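PDB 6HXJ: ATP-citrate lyase beta-subunit from Chlorobium limicola, which probably helps to catalyse the ATP-driven, CoA-dependent conversion of citrate into oxaloacetate and acetyl-CoA. Local coordinates for residues Glu242-Ser245 against Val251-Val254; Ser245-Ser250 against Asp297-Ala302; Ile261-Ala266 against Phe273-Val278; Ala289-Asp294 against Ala330-Ile335; Thr306-Pro311 against Asn337-Ser342. All coordinates share one frame; numbering follows the deposited sequence.

Overall arrangement
All five contacts belong to the citrate-binding region, where helices pack on a mixed six-stranded sheet. Contacts 1 and 2 share S245 and helix 235-246, their centres about 7 Å apart. Strands 250-255 and 261-266 both flank 287-292, relating contacts 1, 3 and 4: K252 N lies 2.8 Å from E290 O as a backbone link, and T265 OG1, 3.2 Å from A289 O, adds a side-chain link. Contact 5 packs helix 297-309 on helix 328-344, the helix it shares with contact 4, their centres about 14 Å apart. Contact 4 adjoins a bound citrate, probably from the crystallisation liquor, with the Y291 side chain about 5 Å away; contact 2 carries K248 to a coenzyme A of chain B.

Contact 1: Glu242-Ser245 against Val251-Val254; sequences EIDS and VKFV
D244 and I243 meet V251 in two different ways, one polar and one apolar, burying 169 Å² in all. The polar part centres on the D244 carboxylate. V251 N donates to D244 OD2 in a weak hydrogen bond, 3.4 Å long with an N-H...O angle of 141°, so the donor is well off a straight line. The same oxygen is also weakly hydrogen-bonded to S250 OG. With CG set anti to the backbone N (chi1 -164°), D244 sends its carboxylate off the helix and across the start of the strand. K252 brings an opposite charge into the neighbourhood, but its NZ stays 5.4 Å from D244 OD2, too far for a salt bridge.

The residues belong to a helix-turn-strand connection: helix 235-246 leads through a short turn into strand 250-255, an outermost strand of the six-stranded sheet within this chain, antiparallel to its neighbour, strand 287-292.

The apolar part lies one residue back along the helix. I243 CG2 meets V251 CG2 at 3.7 Å, the two side chains crossing at a slant, and D244 CB adds a looser approach of 4.0 Å to the same V251 methyl. Beyond the pair, I243 reaches W298, A299 and A302 of helix 297-309, while V251 also rests on Y291 of strand 287-292.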
# COMPACT_ATOMS: atom_id res chain seq x y z
N GLU A 242 13.21 -29.49 -40.80
CA GLU A 242 13.50 -28.28 -40.03
C GLU A 242 12.30 -28.02 -39.10
O GLU A 242 12.47 -27.79 -37.89
CB GLU A 242 13.75 -27.11 -41.02
CG GLU A 242 13.83 -25.71 -40.42
CD GLU A 242 13.23 -24.56 -41.23
OE1 GLU A 242 12.62 -23.66 -40.60
OE2 GLU A 242 13.37 -24.56 -42.47
N ILE A 243 11.09 -28.08 -39.69
CA ILE A 243 9.83 -27.89 -38.99
C ILE A 243 9.71 -28.90 -37.83
O ILE A 243 9.40 -28.48 -36.72
CB ILE A 243 8.60 -27.92 -39.94
CG1 ILE A 243 8.58 -26.65 -40.82
CG2 ILE A 243 7.29 -27.99 -39.13
CD1 ILE A 243 7.83 -26.78 -42.08
N ASP A 244 10.03 -30.18 -38.08
CA ASP A 244 9.98 -31.27 -37.10
C ASP A 244 10.93 -31.03 -35.93
O ASP A 244 10.50 -31.17 -34.79
CB ASP A 244 10.24 -32.64 -37.77
CG ASP A 244 9.86 -33.89 -36.99
OD1 ASP A 244 9.57 -33.78 -35.77
OD2 ASP A 244 9.89 -34.99 -37.58
N SER A 245 12.20 -30.67 -36.19
CA SER A 245 13.20 -30.43 -35.14
C SER A 245 12.76 -29.35 -34.14
O SER A 245 12.95 -29.50 -32.93
CB SER A 245 14.55 -30.09 -35.76
OG SER A 245 14.48 -28.88 -36.49
N VAL A 251 6.59 -34.33 -37.84
CA VAL A 251 6.20 -34.14 -39.24
C VAL A 251 7.31 -34.71 -40.15
O VAL A 251 8.47 -34.33 -40.02
CB VAL A 251 5.72 -32.74 -39.67
CG1 VAL A 251 4.33 -32.42 -39.13
CG2 VAL A 251 6.73 -31.65 -39.33
N LYS A 252 6.95 -35.68 -41.00
CA LYS A 252 7.88 -36.37 -41.89
C LYS A 252 7.35 -36.32 -43.32
O LYS A 252 6.15 -36.49 -43.55
CB LYS A 252 8.09 -37.84 -41.43
CG LYS A 252 8.53 -38.00 -39.97
CD LYS A 252 9.36 -39.25 -39.77
CE LYS A 252 10.14 -39.20 -38.48
NZ LYS A 252 11.26 -40.18 -38.48
N PHE A 253 8.22 -36.03 -44.27
CA PHE A 253 7.81 -36.00 -45.67
C PHE A 253 8.91 -36.59 -46.55
O PHE A 253 10.08 -36.21 -46.41
CB PHE A 253 7.40 -34.59 -46.14
CG PHE A 253 7.11 -34.46 -47.62
CD1 PHE A 253 5.87 -34.83 -48.14
CD2 PHE A 253 8.08 -33.97 -48.49
CE1 PHE A 253 5.61 -34.71 -49.51
CE2 PHE A 253 7.82 -33.86 -49.85
CZ PHE A 253 6.59 -34.22 -50.36
N VAL A 254 8.53 -37.53 -47.42
CA VAL A 254 9.42 -38.18 -48.38
C VAL A 254 8.73 -38.15 -49.75
O VAL A 254 7.58 -38.58 -49.88
CB VAL A 254 9.84 -39.62 -47.99
CG1 VAL A 254 10.89 -40.16 -48.95
CG2 VAL A 254 10.36 -39.69 -46.55

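Contact 2: Ser245-Ser250 against Asp297-Ala302; sequences SRIKGS and DWAVEA. With COA (coenzyme A), chain B.
R246 and I247 both reach the six-membered part of the W298 indole. R246 crosses W298 at about a right angle, and its guanidinium plane is turned 71° from the ring. NH1 makes the approach, 3.3 Å from W298 CH2, with that carbon at the guanidinium edge and near its plane. From the ring's side the approach is oblique. The arginine gets there by a bend at its third torsion (chi3 88°), which swings the guanidinium out of line with the rest of the chain.

I247 is the first residue to leave helical geometry at the end of helix 235-246, and its side chain and that of W298 run past each other in opposite directions. Its CG2 lies 3.5 Å from W298 CZ2, again obliquely to the ring, while the other branch carries CD1 to within 4.1 Å of A299 CB. That same alanine methyl sits above one face of the indole, offset toward its rim. W298 NE1 is hydrogen-bonded to the backbone of another protein chain, tying the ring into the assembly.

In the turn, K248 extends away from helix 297-309 toward a coenzyme A of chain B, its NZ 3.5 Å from the ligand's O5B. No hydrogen bond crosses between the two segments; the contact of I247 with W298 and A299 is apolar, and R246 adds a charged group beside the indole, whereas the positive charge of K248 would probably complement the nearby phosphates of coenzyme A.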
# COMPACT_ATOMS: atom_id res chain seq x y z
N SER A 245 12.20 -30.67 -36.19
CA SER A 245 13.20 -30.43 -35.14
C SER A 245 12.76 -29.35 -34.14
O SER A 245 12.95 -29.50 -32.93
CB SER A 245 14.55 -30.09 -35.76
OG SER A 245 14.48 -28.88 -36.49
N ARG A 246 12.14 -28.27 -34.66
CA ARG A 246 11.65 -27.14 -33.88
C ARG A 246 10.42 -27.50 -33.05
O ARG A 246 10.23 -26.92 -32.00
CB ARG A 246 11.35 -25.94 -34.82
CG ARG A 246 12.61 -25.30 -35.41
CD ARG A 246 12.33 -24.43 -36.64
NE ARG A 246 12.01 -23.04 -36.30
CZ ARG A 246 10.79 -22.50 -36.39
NH1 ARG A 246 9.76 -23.23 -36.82
NH2 ARG A 246 10.59 -21.23 -36.06
N ILE A 247 9.59 -28.46 -33.50
CA ILE A 247 8.32 -28.81 -32.84
C ILE A 247 8.41 -30.04 -31.93
O ILE A 247 9.18 -30.95 -32.20
CB ILE A 247 7.11 -28.92 -33.82
CG1 ILE A 247 7.20 -30.13 -34.76
CG2 ILE A 247 6.87 -27.63 -34.58
CD1 ILE A 247 5.84 -30.71 -35.14
N LYS A 248 7.54 -30.09 -30.88
CA LYS A 248 7.46 -31.20 -29.93
C LYS A 248 6.84 -32.43 -30.57
O LYS A 248 7.27 -33.57 -30.28
CB LYS A 248 6.76 -30.78 -28.64
CG LYS A 248 7.72 -30.16 -27.62
CD LYS A 248 6.99 -29.30 -26.60
CE LYS A 248 7.89 -28.25 -25.96
NZ LYS A 248 7.12 -27.32 -25.08
N GLY A 249 5.90 -32.20 -31.51
CA GLY A 249 5.30 -33.28 -32.30
C GLY A 249 6.24 -33.79 -33.38
O GLY A 249 7.46 -33.57 -33.34
N SER A 250 5.67 -34.45 -34.39
CA SER A 250 6.46 -35.00 -35.50
C SER A 250 5.79 -34.80 -36.87
O SER A 250 4.60 -35.05 -37.03
CB SER A 250 6.76 -36.48 -35.24
OG SER A 250 7.41 -37.12 -36.33
N ASP A 297 -0.70 -26.92 -35.48
CA ASP A 297 -1.48 -26.78 -36.74
C ASP A 297 -0.60 -26.22 -37.85
O ASP A 297 -0.61 -26.79 -38.94
CB ASP A 297 -2.71 -25.91 -36.54
CG ASP A 297 -2.47 -24.78 -35.56
OD1 ASP A 297 -1.38 -24.73 -35.00
OD2 ASP A 297 -3.38 -23.97 -35.38
N TRP A 298 0.12 -25.13 -37.58
CA TRP A 298 0.95 -24.55 -38.65
C TRP A 298 1.88 -25.58 -39.32
O TRP A 298 2.01 -25.56 -40.53
CB TRP A 298 1.71 -23.34 -38.13
CG TRP A 298 2.67 -23.62 -37.03
CD1 TRP A 298 2.44 -23.55 -35.69
CD2 TRP A 298 4.05 -23.99 -37.18
NE1 TRP A 298 3.59 -23.83 -34.99
CE2 TRP A 298 4.60 -24.10 -35.89
CE3 TRP A 298 4.88 -24.22 -38.30
CZ2 TRP A 298 5.95 -24.42 -35.67
CZ3 TRP A 298 6.22 -24.53 -38.08
CH2 TRP A 298 6.74 -24.64 -36.78
N ALA A 299 2.50 -26.48 -38.53
CA ALA A 299 3.37 -27.52 -39.06
C ALA A 299 2.58 -28.50 -39.95
O ALA A 299 3.08 -28.97 -40.98
CB ALA A 299 4.03 -28.26 -37.90
N VAL A 300 1.34 -28.79 -39.54
CA VAL A 300 0.42 -29.66 -40.25
C VAL A 300 0.01 -28.94 -41.54
O VAL A 300 -0.04 -29.58 -42.58
CB VAL A 300 -0.81 -30.05 -39.39
CG1 VAL A 300 -1.76 -30.94 -40.17
CG2 VAL A 300 -0.38 -30.74 -38.10
N GLU A 301 -0.25 -27.61 -41.47
CA GLU A 301 -0.60 -26.76 -42.61
C GLU A 301 0.57 -26.74 -43.60
O GLU A 301 0.35 -26.86 -44.81
CB GLU A 301 -0.96 -25.34 -42.12
CG GLU A 301 -1.54 -24.41 -43.17
CD GLU A 301 -2.01 -23.07 -42.65
OE1 GLU A 301 -2.39 -22.22 -43.50
OE2 GLU A 301 -2.04 -22.87 -41.42
N ALA A 302 1.81 -26.65 -43.06
CA ALA A 302 3.04 -26.66 -43.84
C ALA A 302 3.14 -27.97 -44.63
O ALA A 302 3.43 -27.94 -45.84
CB ALA A 302 4.23 -26.51 -42.90
N1A COA B . 7.95 -16.54 -22.48
C2A COA B . 8.68 -17.26 -23.33
N3A COA B . 8.61 -18.57 -23.59
C4A COA B . 7.67 -19.16 -22.83
C5A COA B . 6.86 -18.55 -21.89
C6A COA B . 7.00 -17.16 -21.75
N6A COA B . 6.17 -16.42 -21.01
N7A COA B . 6.02 -19.48 -21.29
C8A COA B . 6.33 -20.61 -21.89
N9A COA B . 7.32 -20.49 -22.82
C1B COA B . 7.93 -21.56 -23.61
C2B COA B . 8.57 -22.68 -22.76
O2B COA B . 9.89 -22.35 -22.34
C3B COA B . 8.43 -23.87 -23.71
O3B COA B . 9.47 -23.82 -24.72
P3B COA B . 10.75 -24.81 -24.90
O7A COA B . 10.80 -25.10 -26.42
O8A COA B . 10.51 -26.15 -24.20
O9A COA B . 11.96 -24.11 -24.42
C4B COA B . 7.10 -23.61 -24.43
O4B COA B . 6.92 -22.18 -24.39
C5B COA B . 5.86 -24.29 -23.90
O5B COA B . 6.16 -24.95 -22.64
P1A COA B . 5.66 -24.65 -21.10
O1A COA B . 6.76 -24.55 -20.09
O2A COA B . 4.68 -23.48 -21.07
O3A COA B . 4.85 -26.00 -20.92
P2A COA B . 3.36 -26.45 -21.27
O4A COA B . 3.43 -27.26 -22.60
O5A COA B . 2.75 -27.08 -20.09
O6A COA B . 2.55 -25.10 -21.60

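Contact 3: Ile261-Ala266 against Phe273-Val278; sequences IALLTA and FYADAV
I261, L263 and T265 of one strand face Y274, A275 and V278 of one helix in a fully buried, mostly apolar contact inside a beta-alpha-beta unit made of strand 261-266, helix 268-280 and strand 287-292. The axes of strand 261-263 and helix 273-278 pass 9.9 Å apart and run almost antiparallel, at 171°, as expected of the beta-alpha half of a beta-alpha-beta crossover, where the helix runs back along the sheet against the direction of the strand before it. The interface buries 257 Å².

At the start of the strand, I261 and V278 reach toward each other tip to tip, with CD1 of I261 3.8 Å from CG1 of V278. L263 spreads its two methyls: CD1 lies 3.9 Å from A275 CB, while CD2 slides past V278, 4.2 Å from its CG2. T265 meets Y274 obliquely. Its CG2 is 4.1 Å from the centroid of the Y274 ring and 30° off the ring normal, an off-centre CH-pi contact.

With OG1 of T265 between the backbone N and the carbonyl carbon (chi1 55°), CG2 stands beside the backbone N and meets the ring, while OG1 is hydrogen-bonded to S271 OG and A289 O. Y274 OH has weak hydrogen bonds to M388 O and G320 N. Hydrophobic contact thus joins helix to strand here, and the two buried hydroxyls find their polar partners outside the two segments.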
# COMPACT_ATOMS: atom_id res chain seq x y z
N ILE A 261 -1.24 -41.20 -56.22
CA ILE A 261 -1.93 -41.12 -54.93
C ILE A 261 -1.04 -40.49 -53.83
O ILE A 261 -0.04 -41.09 -53.40
CB ILE A 261 -2.54 -42.49 -54.50
CG1 ILE A 261 -3.44 -43.08 -55.60
CG2 ILE A 261 -3.34 -42.36 -53.22
CD1 ILE A 261 -2.89 -44.32 -56.24
N ALA A 262 -1.46 -39.33 -53.34
CA ALA A 262 -0.76 -38.59 -52.29
C ALA A 262 -1.28 -38.85 -50.86
O ALA A 262 -2.46 -38.69 -50.58
CB ALA A 262 -0.76 -37.09 -52.60
N LEU A 263 -0.38 -39.26 -49.99
CA LEU A 263 -0.75 -39.56 -48.61
C LEU A 263 -0.49 -38.38 -47.67
O LEU A 263 0.59 -37.79 -47.72
CB LEU A 263 0.01 -40.81 -48.09
CG LEU A 263 0.05 -42.07 -48.96
CD1 LEU A 263 1.07 -43.06 -48.42
CD2 LEU A 263 -1.35 -42.68 -49.09
N LEU A 264 -1.47 -38.07 -46.81
CA LEU A 264 -1.42 -37.07 -45.74
C LEU A 264 -2.01 -37.79 -44.51
O LEU A 264 -3.11 -37.49 -44.03
CB LEU A 264 -2.20 -35.79 -46.13
CG LEU A 264 -2.36 -34.65 -45.08
CD1 LEU A 264 -1.04 -34.23 -44.46
CD2 LEU A 264 -3.09 -33.46 -45.66
N THR A 265 -1.28 -38.79 -44.04
CA THR A 265 -1.76 -39.66 -42.98
C THR A 265 -1.11 -39.41 -41.60
O THR A 265 0.05 -38.99 -41.47
CB THR A 265 -1.63 -41.12 -43.45
OG1 THR A 265 -0.28 -41.33 -43.84
CG2 THR A 265 -2.55 -41.43 -44.66
N ALA A 266 -1.91 -39.68 -40.56
CA ALA A 266 -1.54 -39.50 -39.16
C ALA A 266 -0.95 -40.77 -38.53
O ALA A 266 -1.58 -41.84 -38.58
CB ALA A 266 -2.76 -39.05 -38.39
N PHE A 273 0.62 -48.65 -43.27
CA PHE A 273 -0.51 -49.46 -43.72
C PHE A 273 -1.26 -48.84 -44.91
O PHE A 273 -1.68 -49.59 -45.79
CB PHE A 273 -1.45 -49.82 -42.58
CG PHE A 273 -0.92 -50.99 -41.77
CD1 PHE A 273 -0.86 -52.28 -42.32
CD2 PHE A 273 -0.47 -50.80 -40.45
CE1 PHE A 273 -0.36 -53.35 -41.57
CE2 PHE A 273 0.03 -51.87 -39.71
CZ PHE A 273 0.08 -53.14 -40.27
N TYR A 274 -1.34 -47.48 -44.99
CA TYR A 274 -1.98 -46.79 -46.12
C TYR A 274 -1.16 -46.91 -47.40
O TYR A 274 -1.75 -47.09 -48.47
CB TYR A 274 -2.24 -45.33 -45.79
CG TYR A 274 -3.55 -45.10 -45.07
CD1 TYR A 274 -4.76 -45.17 -45.76
CD2 TYR A 274 -3.57 -44.78 -43.72
CE1 TYR A 274 -5.97 -44.93 -45.10
CE2 TYR A 274 -4.77 -44.53 -43.06
CZ TYR A 274 -5.97 -44.60 -43.76
OH TYR A 274 -7.17 -44.37 -43.11
N ALA A 275 0.20 -46.85 -47.28
CA ALA A 275 1.13 -47.00 -48.40
C ALA A 275 1.05 -48.42 -48.94
O ALA A 275 0.98 -48.60 -50.15
CB ALA A 275 2.54 -46.67 -47.96
N ASP A 276 1.04 -49.43 -48.03
CA ASP A 276 0.94 -50.86 -48.36
C ASP A 276 -0.35 -51.10 -49.14
O ASP A 276 -0.32 -51.80 -50.15
CB ASP A 276 0.90 -51.72 -47.08
CG ASP A 276 2.21 -51.98 -46.35
OD1 ASP A 276 3.14 -51.15 -46.46
OD2 ASP A 276 2.29 -53.01 -45.60
N ALA A 277 -1.47 -50.48 -48.67
CA ALA A 277 -2.81 -50.57 -49.25
C ALA A 277 -2.80 -50.07 -50.69
O ALA A 277 -3.34 -50.75 -51.56
CB ALA A 277 -3.81 -49.78 -48.42
N VAL A 278 -2.13 -48.93 -50.94
CA VAL A 278 -2.01 -48.34 -52.28
C VAL A 278 -1.27 -49.28 -53.24
O VAL A 278 -1.79 -49.57 -54.33
CB VAL A 278 -1.37 -46.93 -52.24
CG1 VAL A 278 -1.05 -46.43 -53.65
CG2 VAL A 278 -2.28 -45.93 -51.53

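Contact 4: Ala289-Asp294 against Ala330-Ile335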
# COMPACT_ATOMS: atom_id res chain seq x y z
N ALA A 289 4.05 -39.36 -46.11
CA ALA A 289 3.89 -38.26 -45.18
C ALA A 289 3.29 -38.77 -43.90
O ALA A 289 2.25 -39.44 -43.90
CB ALA A 289 3.01 -37.16 -45.77
N GLU A 290 3.95 -38.46 -42.80
CA GLU A 290 3.52 -38.83 -41.46
C GLU A 290 3.48 -37.55 -40.61
O GLU A 290 4.33 -36.68 -40.76
CB GLU A 290 4.54 -39.83 -40.89
CG GLU A 290 4.39 -40.16 -39.42
CD GLU A 290 5.71 -40.30 -38.67
OE1 GLU A 290 5.85 -39.64 -37.62
OE2 GLU A 290 6.59 -41.06 -39.14
N TYR A 291 2.47 -37.44 -39.75
CA TYR A 291 2.31 -36.41 -38.72
C TYR A 291 1.75 -37.05 -37.41
O TYR A 291 0.75 -37.77 -37.46
CB TYR A 291 1.55 -35.15 -39.19
CG TYR A 291 0.06 -35.33 -39.38
CD1 TYR A 291 -0.82 -35.26 -38.29
CD2 TYR A 291 -0.49 -35.53 -40.64
CE1 TYR A 291 -2.19 -35.46 -38.45
CE2 TYR A 291 -1.87 -35.71 -40.81
CZ TYR A 291 -2.71 -35.68 -39.71
OH TYR A 291 -4.07 -35.85 -39.86
N SER A 292 2.45 -36.91 -36.30
CA SER A 292 2.03 -37.57 -35.08
C SER A 292 2.45 -36.77 -33.85
O SER A 292 3.14 -35.76 -33.96
CB SER A 292 2.61 -38.99 -35.02
OG SER A 292 4.03 -38.99 -35.11
N GLY A 293 2.03 -37.24 -32.68
CA GLY A 293 2.38 -36.66 -31.39
C GLY A 293 1.80 -35.29 -31.15
O GLY A 293 2.47 -34.44 -30.54
N ASP A 294 0.54 -35.08 -31.61
CA ASP A 294 -0.20 -33.80 -31.52
C ASP A 294 0.66 -32.63 -32.04
O ASP A 294 1.11 -31.78 -31.26
CB ASP A 294 -0.77 -33.55 -30.10
CG ASP A 294 -1.96 -32.58 -30.02
OD1 ASP A 294 -2.47 -32.16 -31.11
OD2 ASP A 294 -2.40 -32.27 -28.88
N ALA A 330 -7.82 -29.43 -34.08
CA ALA A 330 -6.63 -28.58 -34.28
C ALA A 330 -5.88 -28.98 -35.53
O ALA A 330 -5.65 -28.15 -36.39
CB ALA A 330 -5.72 -28.69 -33.07
N THR A 331 -5.53 -30.25 -35.64
CA THR A 331 -4.79 -30.77 -36.80
C THR A 331 -5.58 -30.65 -38.09
O THR A 331 -4.98 -30.37 -39.12
CB THR A 331 -4.25 -32.18 -36.58
OG1 THR A 331 -5.27 -33.02 -36.07
CG2 THR A 331 -3.01 -32.21 -35.68
N PHE A 332 -6.91 -30.86 -38.04
CA PHE A 332 -7.76 -30.71 -39.21
C PHE A 332 -7.91 -29.27 -39.58
O PHE A 332 -8.06 -29.02 -40.76
CB PHE A 332 -9.13 -31.40 -39.07
CG PHE A 332 -9.15 -32.82 -39.57
CD1 PHE A 332 -7.97 -33.57 -39.64
CD2 PHE A 332 -10.33 -33.41 -40.00
CE1 PHE A 332 -7.97 -34.87 -40.14
CE2 PHE A 332 -10.34 -34.73 -40.47
CZ PHE A 332 -9.16 -35.45 -40.54
N SER A 333 -7.79 -28.31 -38.63
CA SER A 333 -7.83 -26.89 -39.00
C SER A 333 -6.58 -26.49 -39.81
O SER A 333 -6.68 -25.73 -40.78
CB SER A 333 -8.03 -26.00 -37.77
OG SER A 333 -6.82 -25.67 -37.11
N GLY A 334 -5.43 -27.07 -39.45
CA GLY A 334 -4.16 -26.86 -40.14
C GLY A 334 -4.22 -27.44 -41.54
O GLY A 334 -3.74 -26.82 -42.47
N ILE A 335 -4.88 -28.63 -41.70
CA ILE A 335 -5.11 -29.35 -42.97
C ILE A 335 -6.06 -28.53 -43.84
O ILE A 335 -5.79 -28.34 -45.02
CB ILE A 335 -5.60 -30.85 -42.81
CG1 ILE A 335 -4.54 -31.73 -42.14
CG2 ILE A 335 -6.01 -31.49 -44.17
CD1 ILE A 335 -5.00 -33.12 -41.70
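T331, F332 and I335 all converge on one side chain, Y291 of strand 287-292, in a strand-helix contact of the alpha/beta fold, helix 328-344 lying against the mixed sheet. The axes of strand 289-292 and helix 330-335 pass 11.6 Å apart at 143°, and the long aromatic side chain bridges that gap. Y291 CG lies between the backbone N and the carbonyl carbon (chi1 73°), which aims the ring at the helix. Past the strand's end, G293 N is hydrogen-bonded to a bound citrate, probably taken up from the crystallisation liquor, and the Y291 side chain is about 5 Å from it.

T331 comes first, its CB 4.3 Å from Y291 CE1 and oblique to the ring. T331 OG1 is hydrogen-bonded to D327 O, just ahead of the helix. F332 leaves the helix pointing away from the strand, but its ring comes back, and Y291 OH lies at its edge, near its plane, 4.0 Å from F332 CE1.

One turn on from T331, I335 crosses Y291 at about a right angle and rests as well on V300, T304 and L264. The approach of I335 is made by its terminal methyl: CD1 lies 3.4 Å from Y291 OH and 4.0 Å from Y291 CZ.

Contact 5: Thr306-Pro311 against Asn337-Ser342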
# COMPACT_ATOMS: atom_id res chain seq x y z
N THR A 306 2.73 -28.65 -48.85
CA THR A 306 3.77 -29.40 -49.56
C THR A 306 3.17 -30.53 -50.43
O THR A 306 3.55 -30.69 -51.59
CB THR A 306 4.78 -29.97 -48.53
OG1 THR A 306 5.22 -28.96 -47.63
CG2 THR A 306 5.99 -30.65 -49.16
N ILE A 307 2.22 -31.30 -49.84
CA ILE A 307 1.55 -32.44 -50.47
C ILE A 307 0.70 -31.99 -51.68
O ILE A 307 0.70 -32.66 -52.72
CB ILE A 307 0.77 -33.27 -49.42
CG1 ILE A 307 1.79 -34.00 -48.53
CG2 ILE A 307 -0.18 -34.32 -50.06
CD1 ILE A 307 1.34 -34.26 -47.18
N CYS A 308 0.05 -30.84 -51.56
CA CYS A 308 -0.78 -30.24 -52.61
C CYS A 308 0.07 -29.73 -53.78
O CYS A 308 -0.37 -29.80 -54.93
CB CYS A 308 -1.65 -29.14 -52.02
SG CYS A 308 -2.74 -29.67 -50.65
N ARG A 309 1.30 -29.23 -53.48
CA ARG A 309 2.25 -28.72 -54.47
C ARG A 309 2.79 -29.85 -55.40
O ARG A 309 3.26 -29.54 -56.49
CB ARG A 309 3.40 -27.96 -53.79
CG ARG A 309 3.05 -26.57 -53.24
CD ARG A 309 4.15 -26.02 -52.34
NE ARG A 309 3.65 -25.05 -51.35
CZ ARG A 309 4.27 -24.71 -50.22
NH1 ARG A 309 5.44 -25.26 -49.91
NH2 ARG A 309 3.73 -23.83 -49.39
N LEU A 310 2.67 -31.14 -54.99
CA LEU A 310 3.14 -32.33 -55.72
C LEU A 310 2.57 -32.49 -57.16
O LEU A 310 1.37 -32.26 -57.38
CB LEU A 310 2.89 -33.63 -54.91
CG LEU A 310 3.77 -33.84 -53.68
CD1 LEU A 310 3.19 -34.91 -52.79
CD2 LEU A 310 5.17 -34.25 -54.06
N PRO A 311 3.45 -32.89 -58.13
CA PRO A 311 3.00 -33.03 -59.52
C PRO A 311 2.19 -34.28 -59.81
O PRO A 311 2.47 -35.37 -59.27
CB PRO A 311 4.31 -33.02 -60.32
CG PRO A 311 5.32 -33.59 -59.40
CD PRO A 311 4.90 -33.18 -58.01
N ASN A 337 -6.81 -25.21 -43.55
CA ASN A 337 -6.12 -23.97 -43.91
C ASN A 337 -5.16 -24.17 -45.09
O ASN A 337 -5.25 -23.42 -46.07
CB ASN A 337 -5.46 -23.34 -42.70
CG ASN A 337 -6.48 -22.56 -41.93
OD1 ASN A 337 -7.13 -21.65 -42.48
ND2 ASN A 337 -6.74 -22.98 -40.69
N GLY A 338 -4.38 -25.25 -45.05
CA GLY A 338 -3.48 -25.63 -46.13
C GLY A 338 -4.18 -26.07 -47.40
O GLY A 338 -3.61 -25.93 -48.48
N PHE A 339 -5.41 -26.61 -47.29
CA PHE A 339 -6.21 -27.01 -48.46
C PHE A 339 -6.80 -25.78 -49.13
O PHE A 339 -6.85 -25.73 -50.36
CB PHE A 339 -7.34 -27.97 -48.06
CG PHE A 339 -7.00 -29.44 -48.02
CD1 PHE A 339 -5.92 -29.95 -48.76
CD2 PHE A 339 -7.78 -30.33 -47.30
CE1 PHE A 339 -5.61 -31.31 -48.72
CE2 PHE A 339 -7.47 -31.70 -47.29
CZ PHE A 339 -6.38 -32.17 -47.99
N ARG A 340 -7.24 -24.80 -48.33
CA ARG A 340 -7.78 -23.52 -48.75
C ARG A 340 -6.69 -22.69 -49.43
O ARG A 340 -6.95 -22.07 -50.47
CB ARG A 340 -8.35 -22.77 -47.54
CG ARG A 340 -9.68 -23.33 -47.02
CD ARG A 340 -10.52 -22.28 -46.34
NE ARG A 340 -10.54 -22.28 -44.87
CZ ARG A 340 -11.58 -22.66 -44.13
NH1 ARG A 340 -12.65 -23.20 -44.70
NH2 ARG A 340 -11.51 -22.60 -42.80
N GLU A 341 -5.48 -22.70 -48.83
CA GLU A 341 -4.29 -21.99 -49.33
C GLU A 341 -3.86 -22.54 -50.71
O GLU A 341 -3.55 -21.80 -51.63
CB GLU A 341 -3.14 -22.10 -48.30
CG GLU A 341 -2.07 -21.02 -48.43
CD GLU A 341 -0.95 -21.18 -49.46
OE1 GLU A 341 -0.88 -22.24 -50.13
OE2 GLU A 341 -0.12 -20.25 -49.56
N SER A 342 -3.88 -23.85 -50.82
CA SER A 342 -3.49 -24.57 -52.02
C SER A 342 -4.53 -24.44 -53.13
O SER A 342 -4.15 -24.34 -54.30
CB SER A 342 -3.27 -26.04 -51.68
OG SER A 342 -2.26 -26.18 -50.69
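C308 carries the first segment's side of the contact, touching F339 with its sulfur and S342 with both CB and SG. SG lies in the plane of the F339 ring, at its edge: it is 3.7 Å from CD1 and 4.9 Å from the ring centroid, and its direction is 86° off the ring normal. C308 CB is 3.3 Å from S342 OG, in van der Waals contact, and C308 SG is 3.5 Å from the same oxygen.

What orients S342 is a bond inside its own helix. Its OG, anti to the carbonyl carbon (chi1 -59°), donates to G338 O at 2.6 Å, nearly in line with the carbonyl (C=O...O angle 167°), and S342 N also donates to that oxygen, 3.1 Å away. Two donors thus grip G338 O, and the serine hydroxyl is turned back on the helix while still facing the cysteine.

Farther out, L348 from the following loop touches C308, F339 and S342 alike. At the margin, R309 NH2 and E341 OE1 carry opposite charges but stay 4.9 Å apart, and R309 has a long, weak ion pair with E305. The arrangement is a buried helix-helix contact between the C-terminal end of helix 297-309 and helix 328-344, with a cysteine sulfur-aromatic interaction of the edge type.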